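Local coordinates for malonyl CoA-acyl carrier protein transacylase (Clostridium perfringens, PDB 3PTW) that probably transfers malonyl groups from coenzyme A to acyl carrier protein, the step that supplies extender units for fatty acid synthesis, at residues A[6-11]-A[85-90]; A[67-72]-A[273-278]; A[153-158]-A[173-178]. All blocks are in the same frame, centred on the assembly; numbering follows the deposited sequence.

Contacts 1 and 2 lie side by side in the larger, mixed-sheet part of the chain, their centres about 9 Å apart, and they touch: Ala9 and Leu7 of contact 1 meet Asn70 and Ile273 of contact 2. Strand 4-8 has strand 86-89 on one flank and strand 269-273 on the other, so the two contacts join three adjacent parallel strands and helix 59-79. Along the chain their segments alternate. Contact 3 belongs to the small antiparallel sheet, with its centre about 28 Å from that of contact 1 and about 31 Å from that of contact 2. Its sequence falls between strands 86-89 and 269-273, consistent with a small subdomain inserted into the α/β core.

Contact 1: residues A[6-11]-A[85-90]; sequences FLFAGQ and HISCGL
Phe6 and Phe8 bond to the backbone of Ile86 and Cys88, pairing two neighbouring parallel strands. Phe6 N donates to Ile86 O (2.9 Å), Cys88 N returns a bond to Phe6 O (3.0 Å), and Phe8 N donates to Cys88 O (3.1 Å). The Phe8 side chain leans back over this pairing. CB itself stays clear of strand 86-89; a chi1 of -61°, with CG beside the backbone N and anti to the carbonyl carbon, brings the ring nearer: CD2 comes obliquely by Cys88 O, and further out CE2 meets Ser87 CB at 3.8 Å, while Ser87 OG lies at the ring edge, in its plane. Ala97 and Ser96 of helix 93-100 pack on the same ring. These strands sit at the centre of the α/β-hydrolase-like core of malonyl transferases, and Gly89 opens a GLSLG sequence that fits the GxSxG nucleophile elbow, where the strand turns sharply into helix 93-100. On the other face of the sheet, Leu7 CD2 touches Cys88 SG at 3.9 Å, and Met262 of helix 255-264 packs against both residues. Beyond Phe8 the chains part and waters take over. One donates to Phe8 O and accepts from Leu90 N at 2.8 Å; a second accepts from Gln11 N at 2.7 Å and donates to Leu90 O. In related transferases the backbone N-H of the glutamine in this loop contributes to the oxyanion hole, consistent with a similar role for Gln11 N.

Contact 2: residues A[67-72]-A[273-278]; sequences ITTNMA and IGPGKA
Asn70 and Thr69, on one side of helix 59-79, press against the loop that leaves strand 269-273. No hydrogen bond crosses between the two segments, and the polar interactions that matter run to their surroundings. Asn70 ND2 donates to Ala9 O and to Ser96 OG, so the amide is held from its nitrogen side and its rotation is fixed, with OD1 turned toward the loop. There OD1 meets carbon: Gly274 CA at 3.1 Å and Pro275 CD at 3.3 Å, the asparagine and proline side chains crossing at about a right angle. The first torsion, chi1 -68°, places CG beside the helical N and carries the amide to the loop although the CB bond itself does not aim there. Gly274, at phi 121°, brings its CA directly against OD1 with no side chain between loop and amide.

Apolar packing flanks the amide. Thr69 CG2, anti to the backbone N, reaches Pro275 CD at 3.9 Å, while its OG1 bonds back to Ala65 O of the same helix. Ile273 CG2 lies 3.6 Å from Asn70 O, bringing a methyl branch against the helix backbone. Pro275 also packs on Ala9 and Tyr15.

The loop's far end is tied separately, through Gly276 N and Lys277 NZ, to Glu296. A glycine- and proline-rich turn of this kind at the C-terminal end of a parallel strand, just before helix 278-286, is a strand-to-helix connection of the α/β core, with the Asn70 side chain near, though not touching, the residues of the probable nucleophile elbow.

Contact 3: residues A[153-158]-A[173-178]; sequences GIVEGA and VALEKA
In the small ferredoxin-like subdomain of the transferase, Val155 of strand 155-162 packs against Ala174 and Leu175 of helix 172-184. The closest apolar pair is Val155 CG2 with Leu175 CD1 at 3.9 Å, the two side chains meeting at a slant. Val155 points its CB at the helix. CG2 stands anti to the backbone N and runs to the leucine, whereas CG1, wedged between N and the carbonyl carbon (chi1 42°), turns more loosely to the alanine methyl. From Leu175 it is the CD1 branch that does the touching, its end leaning in toward the strand. The subdomain has βαββαβ topology, with four antiparallel strands in the order 2-3-1-4, so that strand 155-162 is at one edge and the helix packs on one face together with helix 139-149; Ile146 and Ser149 of that second helix also touch Val155, and Val132 of strand 129-135 meets Leu175. Ahead of the strand the backbone itself takes the contact. Ala174 CB sits 3.4 Å from Gly153 O and 4.0 Å from Ile154 O, a small methyl lodged against successive carbonyls. Gly153, at phi 128°, has no side chain to come between this turn and the helix. Ile154 points away from the helix, and its N is bonded to Glu171 OE1, just before the helix begins.

Contact 1: residues A[6-11]-A[85-90]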
loop_
_atom_site.group_PDB
_atom_site.type_symbol
_atom_site.label_atom_id
_atom_site.label_comp_id
_atom_site.label_asym_id
_atom_site.label_seq_id
_atom_site.Cartn_x
_atom_site.Cartn_y
_atom_site.Cartn_z
ATOM N N PHE A 6 -7.776 7.972 5.969
ATOM C CA PHE A 6 -8.010 6.716 5.223
ATOM C C PHE A 6 -6.684 6.001 4.939
ATOM O O PHE A 6 -5.693 6.635 4.563
ATOM C CB PHE A 6 -8.714 6.967 3.881
ATOM C CG PHE A 6 -10.193 7.288 3.985
ATOM C CD1 PHE A 6 -10.918 7.022 5.133
ATOM C CD2 PHE A 6 -10.863 7.811 2.884
ATOM C CE1 PHE A 6 -12.292 7.314 5.197
ATOM C CE2 PHE A 6 -12.239 8.099 2.936
ATOM C CZ PHE A 6 -12.946 7.848 4.088
ATOM N N LEU A 7 -6.680 4.686 5.107
ATOM C CA LEU A 7 -5.514 3.870 4.774
ATOM C C LEU A 7 -5.978 2.837 3.764
ATOM O O LEU A 7 -6.985 2.152 3.981
ATOM C CB LEU A 7 -4.939 3.168 6.016
ATOM C CG LEU A 7 -4.532 4.021 7.223
ATOM C CD1 LEU A 7 -4.146 3.134 8.385
ATOM C CD2 LEU A 7 -3.422 5.016 6.907
ATOM N N PHE A 8 -5.273 2.739 2.651
ATOM C CA PHE A 8 -5.700 1.805 1.612
ATOM C C PHE A 8 -4.798 0.596 1.559
ATOM O O PHE A 8 -3.567 0.734 1.501
ATOM C CB PHE A 8 -5.793 2.505 0.259
ATOM C CG PHE A 8 -6.800 3.621 0.243
ATOM C CD1 PHE A 8 -8.167 3.337 0.110
ATOM C CD2 PHE A 8 -6.391 4.944 0.401
ATOM C CE1 PHE A 8 -9.107 4.350 0.119
ATOM C CE2 PHE A 8 -7.328 5.983 0.415
ATOM C CZ PHE A 8 -8.696 5.686 0.273
ATOM N N ALA A 9 -5.432 -0.578 1.580
ATOM C CA ALA A 9 -4.744 -1.880 1.547
ATOM C C ALA A 9 -3.861 -2.056 0.331
ATOM O O ALA A 9 -4.107 -1.452 -0.722
ATOM C CB ALA A 9 -5.749 -2.998 1.602
ATOM N N GLY A 10 -2.852 -2.913 0.463
ATOM C CA GLY A 10 -1.885 -3.125 -0.607
ATOM C C GLY A 10 -1.548 -4.579 -0.868
ATOM O O GLY A 10 -2.274 -5.500 -0.441
ATOM N N GLN A 11 -0.437 -4.787 -1.573
ATOM C CA GLN A 11 -0.052 -6.127 -2.003
ATOM C C GLN A 11 0.198 -6.994 -0.768
ATOM O O GLN A 11 0.785 -6.530 0.207
ATOM C CB GLN A 11 1.169 -6.064 -2.946
ATOM C CG GLN A 11 1.650 -7.421 -3.467
ATOM C CD GLN A 11 2.449 -7.329 -4.767
ATOM O OE1 GLN A 11 2.039 -6.671 -5.728
ATOM N NE2 GLN A 11 3.584 -8.018 -4.807
ATOM N N HIS A 85 -10.126 13.749 4.172
ATOM C CA HIS A 85 -9.227 14.394 3.223
ATOM C C HIS A 85 -7.757 14.232 3.619
ATOM O O HIS A 85 -6.904 15.045 3.233
ATOM C CB HIS A 85 -9.591 15.866 3.065
ATOM C CG HIS A 85 -9.531 16.647 4.342
ATOM N ND1 HIS A 85 -10.620 16.799 5.176
ATOM C CD2 HIS A 85 -8.520 17.343 4.911
ATOM C CE1 HIS A 85 -10.279 17.546 6.209
ATOM N NE2 HIS A 85 -9.010 17.892 6.073
ATOM N N ILE A 86 -7.468 13.192 4.406
ATOM C CA ILE A 86 -6.084 12.800 4.710
ATOM C C ILE A 86 -5.946 11.288 4.571
ATOM O O ILE A 86 -6.580 10.530 5.310
ATOM C CB ILE A 86 -5.607 13.243 6.133
ATOM C CG1 ILE A 86 -6.091 14.662 6.478
ATOM C CG2 ILE A 86 -4.083 13.147 6.225
ATOM C CD1 ILE A 86 -5.922 15.068 7.972
ATOM N N SER A 87 -5.134 10.848 3.613
ATOM C CA SER A 87 -5.000 9.420 3.337
ATOM C C SER A 87 -3.594 9.000 2.934
ATOM O O SER A 87 -2.744 9.830 2.619
ATOM C CB SER A 87 -6.027 8.961 2.291
ATOM O OG SER A 87 -5.789 9.523 1.016
ATOM N N CYS A 88 -3.350 7.696 2.982
ATOM C CA CYS A 88 -2.127 7.131 2.435
ATOM C C CYS A 88 -2.291 5.645 2.308
ATOM O O CYS A 88 -3.336 5.100 2.695
ATOM C CB CYS A 88 -0.902 7.485 3.289
ATOM S SG CYS A 88 -0.581 6.459 4.696
ATOM N N GLY A 89 -1.267 5.015 1.740
ATOM C CA GLY A 89 -1.186 3.574 1.585
ATOM C C GLY A 89 0.227 3.085 1.876
ATOM O O GLY A 89 1.081 3.845 2.362
ATOM N N LEU A 90 0.475 1.811 1.580
ATOM C CA LEU A 90 1.787 1.210 1.820
ATOM C C LEU A 90 2.170 0.551 0.512
ATOM O O LEU A 90 1.690 -0.552 0.196
ATOM C CB LEU A 90 1.702 0.197 2.977
ATOM C CG LEU A 90 2.837 -0.686 3.554
ATOM C CD1 LEU A 90 4.025 -0.960 2.637
ATOM C CD2 LEU A 90 3.339 -0.186 4.841
HETATM O O HOH W 1 -1.167 -0.271 0.774
HETATM O O HOH W 2 1.619 -3.020 -1.859
#

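Contact 2: residues A[67-72]-A[273-278]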
loop_
_atom_site.group_PDB
_atom_site.type_symbol
_atom_site.label_atom_id
_atom_site.label_comp_id
_atom_site.label_asym_id
_atom_site.label_seq_id
_atom_site.Cartn_x
_atom_site.Cartn_y
_atom_site.Cartn_z
ATOM N N ILE A 67 -6.671 -2.564 -6.196
ATOM C CA ILE A 67 -7.067 -1.194 -6.490
ATOM C C ILE A 67 -8.578 -1.080 -6.731
ATOM O O ILE A 67 -9.213 -0.141 -6.238
ATOM C CB ILE A 67 -6.258 -0.619 -7.681
ATOM C CG1 ILE A 67 -4.792 -0.397 -7.273
ATOM C CG2 ILE A 67 -6.895 0.669 -8.215
ATOM C CD1 ILE A 67 -4.578 0.531 -6.083
ATOM N N THR A 68 -9.125 -2.046 -7.476
ATOM C CA THR A 68 -10.557 -2.135 -7.757
ATOM C C THR A 68 -11.353 -2.397 -6.490
ATOM O O THR A 68 -12.398 -1.792 -6.269
ATOM C CB THR A 68 -10.884 -3.295 -8.768
ATOM O OG1 THR A 68 -10.147 -3.106 -9.983
ATOM C CG2 THR A 68 -12.380 -3.334 -9.082
ATOM N N THR A 69 -10.863 -3.332 -5.691
ATOM C CA THR A 69 -11.494 -3.708 -4.435
ATOM C C THR A 69 -11.534 -2.521 -3.457
ATOM O O THR A 69 -12.597 -2.207 -2.895
ATOM C CB THR A 69 -10.804 -4.962 -3.861
ATOM O OG1 THR A 69 -11.150 -6.087 -4.689
ATOM C CG2 THR A 69 -11.229 -5.240 -2.414
ATOM N N ASN A 70 -10.388 -1.860 -3.291
ATOM C CA ASN A 70 -10.276 -0.627 -2.492
ATOM C C ASN A 70 -11.280 0.459 -2.916
ATOM O O ASN A 70 -11.887 1.118 -2.071
ATOM C CB ASN A 70 -8.837 -0.073 -2.529
ATOM C CG ASN A 70 -7.824 -0.965 -1.792
ATOM O OD1 ASN A 70 -8.183 -1.993 -1.233
ATOM N ND2 ASN A 70 -6.549 -0.562 -1.790
ATOM N N MET A 71 -11.470 0.612 -4.226
ATOM C CA MET A 71 -12.361 1.635 -4.765
ATOM C C MET A 71 -13.840 1.281 -4.540
ATOM O O MET A 71 -14.634 2.129 -4.117
ATOM C CB MET A 71 -12.064 1.839 -6.256
ATOM C CG MET A 71 -12.765 3.024 -6.914
ATOM S SD MET A 71 -12.374 4.659 -6.231
ATOM C CE MET A 71 -13.221 5.696 -7.422
ATOM N N ALA A 72 -14.194 0.027 -4.815
ATOM C CA ALA A 72 -15.546 -0.481 -4.584
ATOM C C ALA A 72 -16.002 -0.265 -3.137
ATOM O O ALA A 72 -17.135 0.111 -2.907
ATOM C CB ALA A 72 -15.618 -1.964 -4.951
ATOM N N ILE A 273 -9.043 0.704 4.494
ATOM C CA ILE A 273 -10.033 0.412 3.465
ATOM C C ILE A 273 -9.457 -0.552 2.446
ATOM O O ILE A 273 -8.421 -0.279 1.833
ATOM C CB ILE A 273 -10.516 1.705 2.779
ATOM C CG1 ILE A 273 -11.284 2.575 3.787
ATOM C CG2 ILE A 273 -11.359 1.384 1.525
ATOM C CD1 ILE A 273 -11.554 3.997 3.305
ATOM N N GLY A 274 -10.132 -1.685 2.279
ATOM C CA GLY A 274 -9.692 -2.715 1.348
ATOM C C GLY A 274 -9.459 -4.021 2.076
ATOM O O GLY A 274 -9.863 -4.153 3.240
ATOM N N PRO A 275 -8.807 -4.995 1.412
ATOM C CA PRO A 275 -8.685 -6.295 2.069
ATOM C C PRO A 275 -7.664 -6.272 3.191
ATOM O O PRO A 275 -6.619 -5.619 3.075
ATOM C CB PRO A 275 -8.232 -7.232 0.941
ATOM C CG PRO A 275 -7.561 -6.352 -0.048
ATOM C CD PRO A 275 -8.230 -5.001 0.053
ATOM N N GLY A 276 -7.985 -6.973 4.273
ATOM C CA GLY A 276 -7.003 -7.249 5.319
ATOM C C GLY A 276 -6.897 -6.190 6.394
ATOM O O GLY A 276 -7.582 -5.158 6.365
ATOM N N LYS A 277 -6.019 -6.465 7.355
ATOM C CA LYS A 277 -5.888 -5.646 8.552
ATOM C C LYS A 277 -4.424 -5.324 8.818
ATOM O O LYS A 277 -4.073 -4.886 9.899
ATOM C CB LYS A 277 -6.535 -6.363 9.763
ATOM C CG LYS A 277 -8.077 -6.462 9.688
ATOM C CD LYS A 277 -8.686 -7.511 10.650
ATOM C CE LYS A 277 -8.541 -8.961 10.126
ATOM N NZ LYS A 277 -9.154 -9.250 8.769
ATOM N N ALA A 278 -3.565 -5.529 7.827
ATOM C CA ALA A 278 -2.138 -5.278 8.016
ATOM C C ALA A 278 -1.855 -3.840 8.497
ATOM O O ALA A 278 -1.093 -3.639 9.438
ATOM C CB ALA A 278 -1.345 -5.597 6.729
#

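Contact 3: residues A[153-158]-A[173-178]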
loop_
_atom_site.group_PDB
_atom_site.type_symbol
_atom_site.label_atom_id
_atom_site.label_comp_id
_atom_site.label_asym_id
_atom_site.label_seq_id
_atom_site.Cartn_x
_atom_site.Cartn_y
_atom_site.Cartn_z
ATOM N N GLY A 153 27.047 -7.458 -1.799
ATOM C CA GLY A 153 26.052 -7.126 -2.805
ATOM C C GLY A 153 24.985 -6.210 -2.250
ATOM O O GLY A 153 25.049 -5.801 -1.080
ATOM N N ILE A 154 23.991 -5.910 -3.088
ATOM C CA ILE A 154 22.990 -4.887 -2.776
ATOM C C ILE A 154 22.037 -5.250 -1.642
ATOM O O ILE A 154 21.281 -6.224 -1.721
ATOM C CB ILE A 154 22.193 -4.466 -4.037
ATOM C CG1 ILE A 154 23.105 -3.655 -4.975
ATOM C CG2 ILE A 154 20.914 -3.680 -3.643
ATOM C CD1 ILE A 154 22.602 -3.535 -6.394
ATOM N N VAL A 155 22.087 -4.449 -0.584
ATOM C CA VAL A 155 21.069 -4.492 0.465
ATOM C C VAL A 155 20.726 -3.063 0.903
ATOM O O VAL A 155 21.609 -2.239 1.171
ATOM C CB VAL A 155 21.490 -5.419 1.645
ATOM C CG1 VAL A 155 22.951 -5.211 1.998
ATOM C CG2 VAL A 155 20.586 -5.247 2.855
ATOM N N GLU A 156 19.430 -2.785 0.948
ATOM C CA GLU A 156 18.914 -1.457 1.219
ATOM C C GLU A 156 17.639 -1.597 2.059
ATOM O O GLU A 156 16.995 -2.654 2.045
ATOM C CB GLU A 156 18.610 -0.734 -0.116
ATOM C CG GLU A 156 19.837 -0.534 -1.053
ATOM C CD GLU A 156 19.508 0.172 -2.377
ATOM O OE1 GLU A 156 18.317 0.464 -2.636
ATOM O OE2 GLU A 156 20.445 0.432 -3.172
ATOM N N GLY A 157 17.291 -0.551 2.813
ATOM C CA GLY A 157 15.993 -0.514 3.494
ATOM C C GLY A 157 14.879 -0.472 2.453
ATOM O O GLY A 157 15.000 0.230 1.447
ATOM N N ALA A 158 13.811 -1.239 2.682
ATOM C CA ALA A 158 12.700 -1.366 1.726
ATOM C C ALA A 158 11.358 -0.887 2.321
ATOM O O ALA A 158 10.554 -0.243 1.632
ATOM C CB ALA A 158 12.585 -2.831 1.216
ATOM N N VAL A 173 22.088 -13.225 -2.086
ATOM C CA VAL A 173 23.370 -13.596 -1.558
ATOM C C VAL A 173 23.825 -12.602 -0.467
ATOM O O VAL A 173 24.370 -13.011 0.565
ATOM C CB VAL A 173 24.376 -13.823 -2.740
ATOM C CG1 VAL A 173 25.196 -12.578 -3.047
ATOM C CG2 VAL A 173 25.234 -15.020 -2.482
ATOM N N ALA A 174 23.546 -11.310 -0.665
ATOM C CA ALA A 174 23.864 -10.286 0.345
ATOM C C ALA A 174 22.872 -10.310 1.507
ATOM O O ALA A 174 23.254 -10.123 2.665
ATOM C CB ALA A 174 23.916 -8.904 -0.280
ATOM N N LEU A 175 21.603 -10.556 1.182
ATOM C CA LEU A 175 20.533 -10.684 2.179
ATOM C C LEU A 175 20.819 -11.806 3.179
ATOM O O LEU A 175 20.519 -11.687 4.363
ATOM C CB LEU A 175 19.196 -10.935 1.487
ATOM C CG LEU A 175 18.148 -9.832 1.348
ATOM C CD1 LEU A 175 18.675 -8.399 1.544
ATOM C CD2 LEU A 175 17.396 -9.979 0.056
ATOM N N GLU A 176 21.412 -12.889 2.688
ATOM C CA GLU A 176 21.809 -14.005 3.526
ATOM C C GLU A 176 22.829 -13.558 4.562
ATOM O O GLU A 176 22.763 -13.970 5.715
ATOM C CB GLU A 176 22.414 -15.116 2.668
ATOM C CG GLU A 176 21.790 -16.466 2.910
ATOM C CD GLU A 176 20.798 -16.844 1.824
ATOM O OE1 GLU A 176 19.686 -16.262 1.803
ATOM O OE2 GLU A 176 21.134 -17.729 0.997
ATOM N N LYS A 177 23.785 -12.730 4.153
ATOM C CA LYS A 177 24.775 -12.216 5.102
ATOM C C LYS A 177 24.155 -11.261 6.140
ATOM O O LYS A 177 24.501 -11.309 7.327
ATOM C CB LYS A 177 25.950 -11.562 4.373
ATOM C CG LYS A 177 27.298 -11.830 5.040
ATOM C CD LYS A 177 28.131 -12.894 4.322
ATOM C CE LYS A 177 27.470 -14.268 4.297
ATOM N NZ LYS A 177 27.994 -15.061 3.155
ATOM N N ALA A 178 23.226 -10.418 5.683
ATOM C CA ALA A 178 22.512 -9.480 6.550
ATOM C C ALA A 178 21.776 -10.212 7.667
ATOM O O ALA A 178 21.826 -9.788 8.827
ATOM C CB ALA A 178 21.542 -8.632 5.734
#